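Local coordinates for protein methylmalonyl-CoA carboxyltransferase 12S subunit (Propionibacterium freudenreichii, PDB 1ON9) that transfers the carboxyl group of methylmalonyl-CoA to the biotin of the 1.3S subunit, forming propanoyl-CoA and carboxylated biotin, as the hexameric core of transcarboxylase, at residues R33-Q38 against D103-G108; P132-Y137 against I171-G176. One frame throughout, in Å; residues are numbered along the deposited sequence.

Interaction 1 (R33-Q38 against D103-G108). With MCA (methylmalonyl-coenzyme A), chain N.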
loop_
_atom_site.group_PDB
_atom_site.type_symbol
_atom_site.label_atom_id
_atom_site.label_comp_id
_atom_site.label_asym_id
_atom_site.label_seq_id
_atom_site.Cartn_x
_atom_site.Cartn_y
_atom_site.Cartn_z
ATOM N N ARG E 33 -51.317 3.449 25.236
ATOM C CA ARG E 33 -51.094 4.045 26.545
ATOM C C ARG E 33 -49.640 4.418 26.782
ATOM O O ARG E 33 -49.347 5.486 27.313
ATOM C CB ARG E 33 -51.532 3.109 27.670
ATOM C CG ARG E 33 -51.356 3.743 29.049
ATOM C CD ARG E 33 -51.486 2.738 30.183
ATOM N NE ARG E 33 -50.232 2.054 30.533
ATOM C CZ ARG E 33 -49.695 1.029 29.870
ATOM N NH1 ARG E 33 -50.285 0.529 28.787
ATOM N NH2 ARG E 33 -48.565 0.484 30.310
ATOM N N ARG E 34 -48.724 3.537 26.412
ATOM C CA ARG E 34 -47.316 3.853 26.634
ATOM C C ARG E 34 -46.862 5.004 25.744
ATOM O O ARG E 34 -46.024 5.821 26.147
ATOM C CB ARG E 34 -46.466 2.613 26.431
ATOM C CG ARG E 34 -46.693 1.582 27.526
ATOM C CD ARG E 34 -45.660 0.474 27.482
ATOM N NE ARG E 34 -45.832 -0.467 28.583
ATOM C CZ ARG E 34 -46.588 -1.561 28.523
ATOM N NH1 ARG E 34 -47.244 -1.861 27.402
ATOM N NH2 ARG E 34 -46.691 -2.354 29.582
ATOM N N VAL E 35 -47.428 5.076 24.547
ATOM C CA VAL E 35 -47.122 6.161 23.625
ATOM C C VAL E 35 -47.678 7.461 24.220
ATOM O O VAL E 35 -47.048 8.510 24.145
ATOM C CB VAL E 35 -47.745 5.889 22.244
ATOM C CG1 VAL E 35 -47.843 7.172 21.436
ATOM C CG2 VAL E 35 -46.904 4.846 21.506
ATOM N N GLU E 36 -48.861 7.395 24.819
ATOM C CA GLU E 36 -49.430 8.584 25.441
ATOM C C GLU E 36 -48.548 9.022 26.608
ATOM O O GLU E 36 -48.335 10.212 26.821
ATOM C CB GLU E 36 -50.849 8.310 25.944
ATOM C CG GLU E 36 -51.855 8.109 24.837
ATOM C CD GLU E 36 -53.244 7.789 25.360
ATOM O OE1 GLU E 36 -54.173 7.686 24.530
ATOM O OE2 GLU E 36 -53.403 7.638 26.597
ATOM N N LYS E 37 -48.025 8.063 27.366
ATOM C CA LYS E 37 -47.174 8.419 28.483
ATOM C C LYS E 37 -45.909 9.103 27.962
ATOM O O LYS E 37 -45.454 10.106 28.517
ATOM C CB LYS E 37 -46.793 7.182 29.298
ATOM C CG LYS E 37 -45.856 7.502 30.461
ATOM C CD LYS E 37 -45.251 6.233 31.062
ATOM C CE LYS E 37 -44.021 6.556 31.911
ATOM N NZ LYS E 37 -43.283 5.331 32.337
ATOM N N GLN E 38 -45.341 8.549 26.897
ATOM C CA GLN E 38 -44.137 9.107 26.288
ATOM C C GLN E 38 -44.465 10.555 25.902
ATOM O O GLN E 38 -43.757 11.497 26.271
ATOM C CB GLN E 38 -43.760 8.278 25.048
ATOM C CG GLN E 38 -42.518 8.761 24.295
ATOM C CD GLN E 38 -41.201 8.320 24.935
ATOM O OE1 GLN E 38 -41.168 7.845 26.073
ATOM N NE2 GLN E 38 -40.104 8.489 24.196
ATOM N N ASP E 103 -36.845 2.433 21.494
ATOM C CA ASP E 103 -38.273 2.560 21.803
ATOM C C ASP E 103 -38.539 2.291 23.282
ATOM O O ASP E 103 -38.708 1.144 23.693
ATOM C CB ASP E 103 -39.064 1.556 20.975
ATOM C CG ASP E 103 -40.544 1.867 20.948
ATOM O OD1 ASP E 103 -40.986 2.731 21.730
ATOM O OD2 ASP E 103 -41.257 1.246 20.137
ATOM N N PHE E 104 -38.585 3.359 24.061
ATOM C CA PHE E 104 -38.807 3.266 25.491
ATOM C C PHE E 104 -40.165 2.637 25.825
ATOM O O PHE E 104 -40.353 2.115 26.922
ATOM C CB PHE E 104 -38.715 4.666 26.110
ATOM C CG PHE E 104 -38.789 4.665 27.619
ATOM C CD1 PHE E 104 -37.686 4.294 28.387
ATOM C CD2 PHE E 104 -39.982 4.982 28.267
ATOM C CE1 PHE E 104 -37.770 4.234 29.780
ATOM C CE2 PHE E 104 -40.079 4.923 29.670
ATOM C CZ PHE E 104 -38.971 4.548 30.422
ATOM N N THR E 105 -41.108 2.679 24.889
ATOM C CA THR E 105 -42.429 2.093 25.152
ATOM C C THR E 105 -42.393 0.565 25.084
ATOM O O THR E 105 -43.368 -0.105 25.435
ATOM C CB THR E 105 -43.506 2.583 24.162
ATOM O OG1 THR E 105 -43.295 1.976 22.884
ATOM C CG2 THR E 105 -43.473 4.100 24.026
ATOM N N VAL E 106 -41.268 0.010 24.638
ATOM C CA VAL E 106 -41.139 -1.438 24.550
ATOM C C VAL E 106 -40.137 -1.914 25.604
ATOM O O VAL E 106 -38.924 -1.755 25.458
ATOM C CB VAL E 106 -40.706 -1.867 23.135
ATOM C CG1 VAL E 106 -40.424 -3.355 23.095
ATOM C CG2 VAL E 106 -41.826 -1.543 22.145
ATOM N N MET E 107 -40.666 -2.496 26.675
ATOM C CA MET E 107 -39.850 -2.959 27.792
ATOM C C MET E 107 -38.888 -1.862 28.258
ATOM O O MET E 107 -37.704 -2.113 28.517
ATOM C CB MET E 107 -39.074 -4.230 27.421
ATOM C CG MET E 107 -39.900 -5.529 27.499
ATOM S SD MET E 107 -38.861 -7.047 27.452
ATOM C CE MET E 107 -38.301 -7.155 29.158
ATOM N N GLY E 108 -39.417 -0.645 28.386
ATOM C CA GLY E 108 -38.613 0.483 28.834
ATOM C C GLY E 108 -37.373 0.721 27.999
ATOM O O GLY E 108 -36.360 1.211 28.504
HETATM C C8 MCA N . -37.809 0.665 32.578
HETATM N N9 MCA N . -38.729 -0.320 32.187
HETATM C C4 MCA N . -37.951 -1.444 31.963
HETATM C C5 MCA N . -36.619 -1.050 32.238
HETATM N N7 MCA N . -36.557 0.278 32.621
HETATM N N3 MCA N . -38.376 -2.710 31.553
HETATM C C2 MCA N . -37.339 -3.595 31.429
HETATM N N1 MCA N . -36.012 -3.333 31.665
HETATM C C6 MCA N . -35.603 -2.062 32.075
HETATM N N6 MCA N . -34.292 -1.871 32.291
HETATM C "C1'" MCA N . -40.087 -0.312 32.022
HETATM C "C2'" MCA N . -40.764 -0.461 33.395
HETATM O "O2'" MCA N . -40.837 -1.812 33.785
HETATM C "C3'" MCA N . -42.090 0.260 33.167
HETATM O "O3'" MCA N . -43.090 -0.656 32.703
HETATM C "C4'" MCA N . -41.746 1.387 32.160
HETATM O "O4'" MCA N . -40.509 0.945 31.490
HETATM C "C5'" MCA N . -41.421 2.814 32.736
HETATM O "O5'" MCA N . -41.506 2.737 33.923
HETATM P P3 MCA N . -44.661 -0.730 32.144
HETATM O O31 MCA N . -45.103 -0.309 33.517
HETATM O O32 MCA N . -44.975 -2.176 31.850
HETATM O O33 MCA N . -45.158 0.237 31.090
#
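Arg34 and Thr105 form the centre of this contact, where one turn of helix 32-40 lies against a type I beta turn from Asp103 to Val106. Followed outward, the Arg34 side chain begins with CB against Thr105 CB at 3.7 Å. Its CG leaves anti to the carbonyl carbon (chi1 -69°), and the chain then runs extended, carrying CD to 3.1 Å from Thr105 O. Beyond that carbonyl the guanidinium meets the 3'-phosphate on the ribose of methylmalonyl-CoA edge-on: NE gives a hydrogen bond of 2.7 Å to ligand O33, bent only to 157°, and NH2 one of 2.8 Å to O32. These two bonds to two oxygens of one phosphate fix the rotation of the group, while NH1 is used by Gly30 O. Arg33 NH2 lies over one face of the Arg34 guanidinium, offset toward its rim, and would probably add positive charge beside the phosphate. On the other segment, Thr105 N closes an Asx turn on Asp103 OD1; OG1 adds a second bond from the same face of the carboxylate and is also bonded to Gly30 N, while CG2 faces Arg34 O at 3.7 Å. Gln38 OE1 approaches Phe104 CD2 at 3.8 Å, its amide turned 21° from the ring plane; its NE2 is bonded to Asp138 and Gln44. Lys37 NZ comes to the ring edge beside the C5' end of the modelled ligand, and Gly108 CA packs on one ring face and against ligand O4'. With Met107 O beside N3, helix and loop line the ribose-phosphate and adenine end of the coenzyme A site.

Interaction 2 (P132-Y137 against I171-G176)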
loop_
_atom_site.group_PDB
_atom_site.type_symbol
_atom_site.label_atom_id
_atom_site.label_comp_id
_atom_site.label_asym_id
_atom_site.label_seq_id
_atom_site.Cartn_x
_atom_site.Cartn_y
_atom_site.Cartn_z
ATOM N N PRO E 132 -23.058 8.630 7.794
ATOM C CA PRO E 132 -23.084 8.970 9.213
ATOM C C PRO E 132 -24.053 8.009 9.905
ATOM O O PRO E 132 -24.907 7.381 9.261
ATOM C CB PRO E 132 -23.634 10.389 9.214
ATOM C CG PRO E 132 -23.077 10.947 7.928
ATOM C CD PRO E 132 -23.316 9.818 6.956
ATOM N N PHE E 133 -23.921 7.913 11.217
ATOM C CA PHE E 133 -24.793 7.075 12.020
ATOM C C PHE E 133 -25.341 7.927 13.149
ATOM O O PHE E 133 -24.578 8.569 13.881
ATOM C CB PHE E 133 -24.019 5.889 12.601
ATOM C CG PHE E 133 -24.816 5.087 13.584
ATOM C CD1 PHE E 133 -24.494 5.103 14.936
ATOM C CD2 PHE E 133 -25.924 4.360 13.166
ATOM C CE1 PHE E 133 -25.269 4.408 15.866
ATOM C CE2 PHE E 133 -26.710 3.661 14.089
ATOM C CZ PHE E 133 -26.378 3.690 15.443
ATOM N N LEU E 134 -26.666 7.968 13.270
ATOM C CA LEU E 134 -27.311 8.747 14.326
ATOM C C LEU E 134 -28.115 7.768 15.153
ATOM O O LEU E 134 -28.723 6.841 14.624
ATOM C CB LEU E 134 -28.222 9.831 13.745
ATOM C CG LEU E 134 -27.432 10.857 12.915
ATOM C CD1 LEU E 134 -27.523 10.486 11.444
ATOM C CD2 LEU E 134 -27.987 12.254 13.147
ATOM N N PHE E 135 -28.138 7.993 16.455
ATOM C CA PHE E 135 -28.813 7.076 17.347
ATOM C C PHE E 135 -29.525 7.846 18.446
ATOM O O PHE E 135 -28.907 8.622 19.171
ATOM C CB PHE E 135 -27.734 6.140 17.929
ATOM C CG PHE E 135 -28.254 4.958 18.721
ATOM C CD1 PHE E 135 -27.349 3.995 19.181
ATOM C CD2 PHE E 135 -29.606 4.804 19.030
ATOM C CE1 PHE E 135 -27.777 2.906 19.937
ATOM C CE2 PHE E 135 -30.039 3.717 19.784
ATOM C CZ PHE E 135 -29.122 2.767 20.241
ATOM N N PHE E 136 -30.835 7.643 18.529
ATOM C CA PHE E 136 -31.664 8.242 19.571
ATOM C C PHE E 136 -31.714 7.220 20.716
ATOM O O PHE E 136 -32.267 6.136 20.558
ATOM C CB PHE E 136 -33.098 8.470 19.086
ATOM C CG PHE E 136 -33.254 9.617 18.134
ATOM C CD1 PHE E 136 -33.174 9.417 16.764
ATOM C CD2 PHE E 136 -33.533 10.892 18.613
ATOM C CE1 PHE E 136 -33.380 10.474 15.867
ATOM C CE2 PHE E 136 -33.743 11.963 17.734
ATOM C CZ PHE E 136 -33.668 11.753 16.353
ATOM N N TYR E 137 -31.129 7.576 21.850
ATOM C CA TYR E 137 -31.109 6.729 23.026
ATOM C C TYR E 137 -32.273 7.121 23.915
ATOM O O TYR E 137 -32.534 8.304 24.127
ATOM C CB TYR E 137 -29.812 6.923 23.801
ATOM C CG TYR E 137 -28.584 6.495 23.048
ATOM C CD1 TYR E 137 -27.982 5.261 23.304
ATOM C CD2 TYR E 137 -28.000 7.336 22.108
ATOM C CE1 TYR E 137 -26.821 4.882 22.650
ATOM C CE2 TYR E 137 -26.829 6.968 21.438
ATOM C CZ TYR E 137 -26.245 5.744 21.721
ATOM O OH TYR E 137 -25.075 5.403 21.115
ATOM N N ILE E 171 -23.476 10.416 15.847
ATOM C CA ILE E 171 -24.177 11.416 16.620
ATOM C C ILE E 171 -25.142 10.707 17.539
ATOM O O ILE E 171 -25.971 9.907 17.100
ATOM C CB ILE E 171 -24.945 12.393 15.692
ATOM C CG1 ILE E 171 -23.944 13.212 14.881
ATOM C CG2 ILE E 171 -25.807 13.358 16.521
ATOM C CD1 ILE E 171 -24.567 14.035 13.751
ATOM N N ALA E 172 -25.033 10.996 18.828
ATOM C CA ALA E 172 -25.920 10.371 19.788
ATOM C C ALA E 172 -26.905 11.425 20.259
ATOM O O ALA E 172 -26.517 12.554 20.563
ATOM C CB ALA E 172 -25.119 9.834 20.980
ATOM N N ILE E 173 -28.183 11.072 20.275
ATOM C CA ILE E 173 -29.198 11.992 20.772
ATOM C C ILE E 173 -29.838 11.261 21.937
ATOM O O ILE E 173 -30.534 10.258 21.759
ATOM C CB ILE E 173 -30.296 12.328 19.733
ATOM C CG1 ILE E 173 -29.678 13.002 18.501
ATOM C CG2 ILE E 173 -31.309 13.289 20.360
ATOM C CD1 ILE E 173 -29.713 12.138 17.270
ATOM N N ILE E 174 -29.566 11.749 23.138
ATOM C CA ILE E 174 -30.105 11.131 24.335
ATOM C C ILE E 174 -31.382 11.911 24.582
ATOM O O ILE E 174 -31.354 13.110 24.899
ATOM C CB ILE E 174 -29.096 11.236 25.507
ATOM C CG1 ILE E 174 -27.752 10.640 25.046
ATOM C CG2 ILE E 174 -29.628 10.471 26.732
ATOM C CD1 ILE E 174 -26.697 10.575 26.086
ATOM N N ALA E 175 -32.505 11.224 24.406
ATOM C CA ALA E 175 -33.810 11.862 24.530
ATOM C C ALA E 175 -34.707 11.153 25.529
ATOM O O ALA E 175 -35.940 11.216 25.441
ATOM C CB ALA E 175 -34.475 11.906 23.155
ATOM N N GLY E 176 -34.067 10.478 26.475
ATOM C CA GLY E 176 -34.781 9.756 27.507
ATOM C C GLY E 176 -33.728 9.216 28.458
ATOM O O GLY E 176 -32.589 9.696 28.456
#
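A parallel strand pair, the two strands of the beta-alpha-beta unit 133-139, 147-164 and 170-175, makes this contact in the mixed sheet of the N-terminal carboxyltransferase region. The short segments run 17° apart, and five backbone hydrogen bonds alternate between them: Ile171 N to Phe133 O, Phe135 N to Ile171 O, Ile173 N to Phe135 O (2.8 Å), Tyr137 N to Ile173 O, and Ala175 N to Tyr137 O. On the face that carries Leu134, Phe136, Ile171 and Ile173, neighbours lie side by side: Leu134 CD2 is 3.9 Å from Ile171 CD1. Phe136 CG stands anti to the carbonyl carbon (chi1 -74°), which brings CD2 to 3.7 Å from Ile173 CG2 and sets Ile173 CD1 4.0 Å from the ring centroid, 9° off the normal, a CH-pi contact over the face. With an alanine in place of Phe136 the ring over Ile173 CD1 would be gone, and a gap is likely to open on the side covered by helix 241-253. Across the sheet, Tyr137 CE2 meets Ala172 CB at 3.4 Å, while its OH bonds to Ser185. Such right-handed crossover pairing, with helices packed on the sheet, is typical of the crotonase-like core of carboxyltransferases.

Overall arrangement
Both interactions belong to the N-terminal carboxyltransferase half of the chain and lie on the same side of its centre, their own centres 17 Å apart. Their nearest atoms come within about 5 Å without touching. Strand 95-102 joins them: it pairs with strand 133-139 of interaction 2, then runs into the loop segment 103-108 of interaction 1. Further ties come from Gln38, which bonds to Asp138 just past the 132-137 segment, and from Arg49, which touches Gln38 and makes a weak bond to Ala175 O. Interaction 1 touches methylmalonyl-CoA directly. Interaction 2 does not, Gly176 CA lying about 11 Å from the nearest modelled ligand atom, although Ala142, beyond strand 133-139, bonds the ligand through its backbone O.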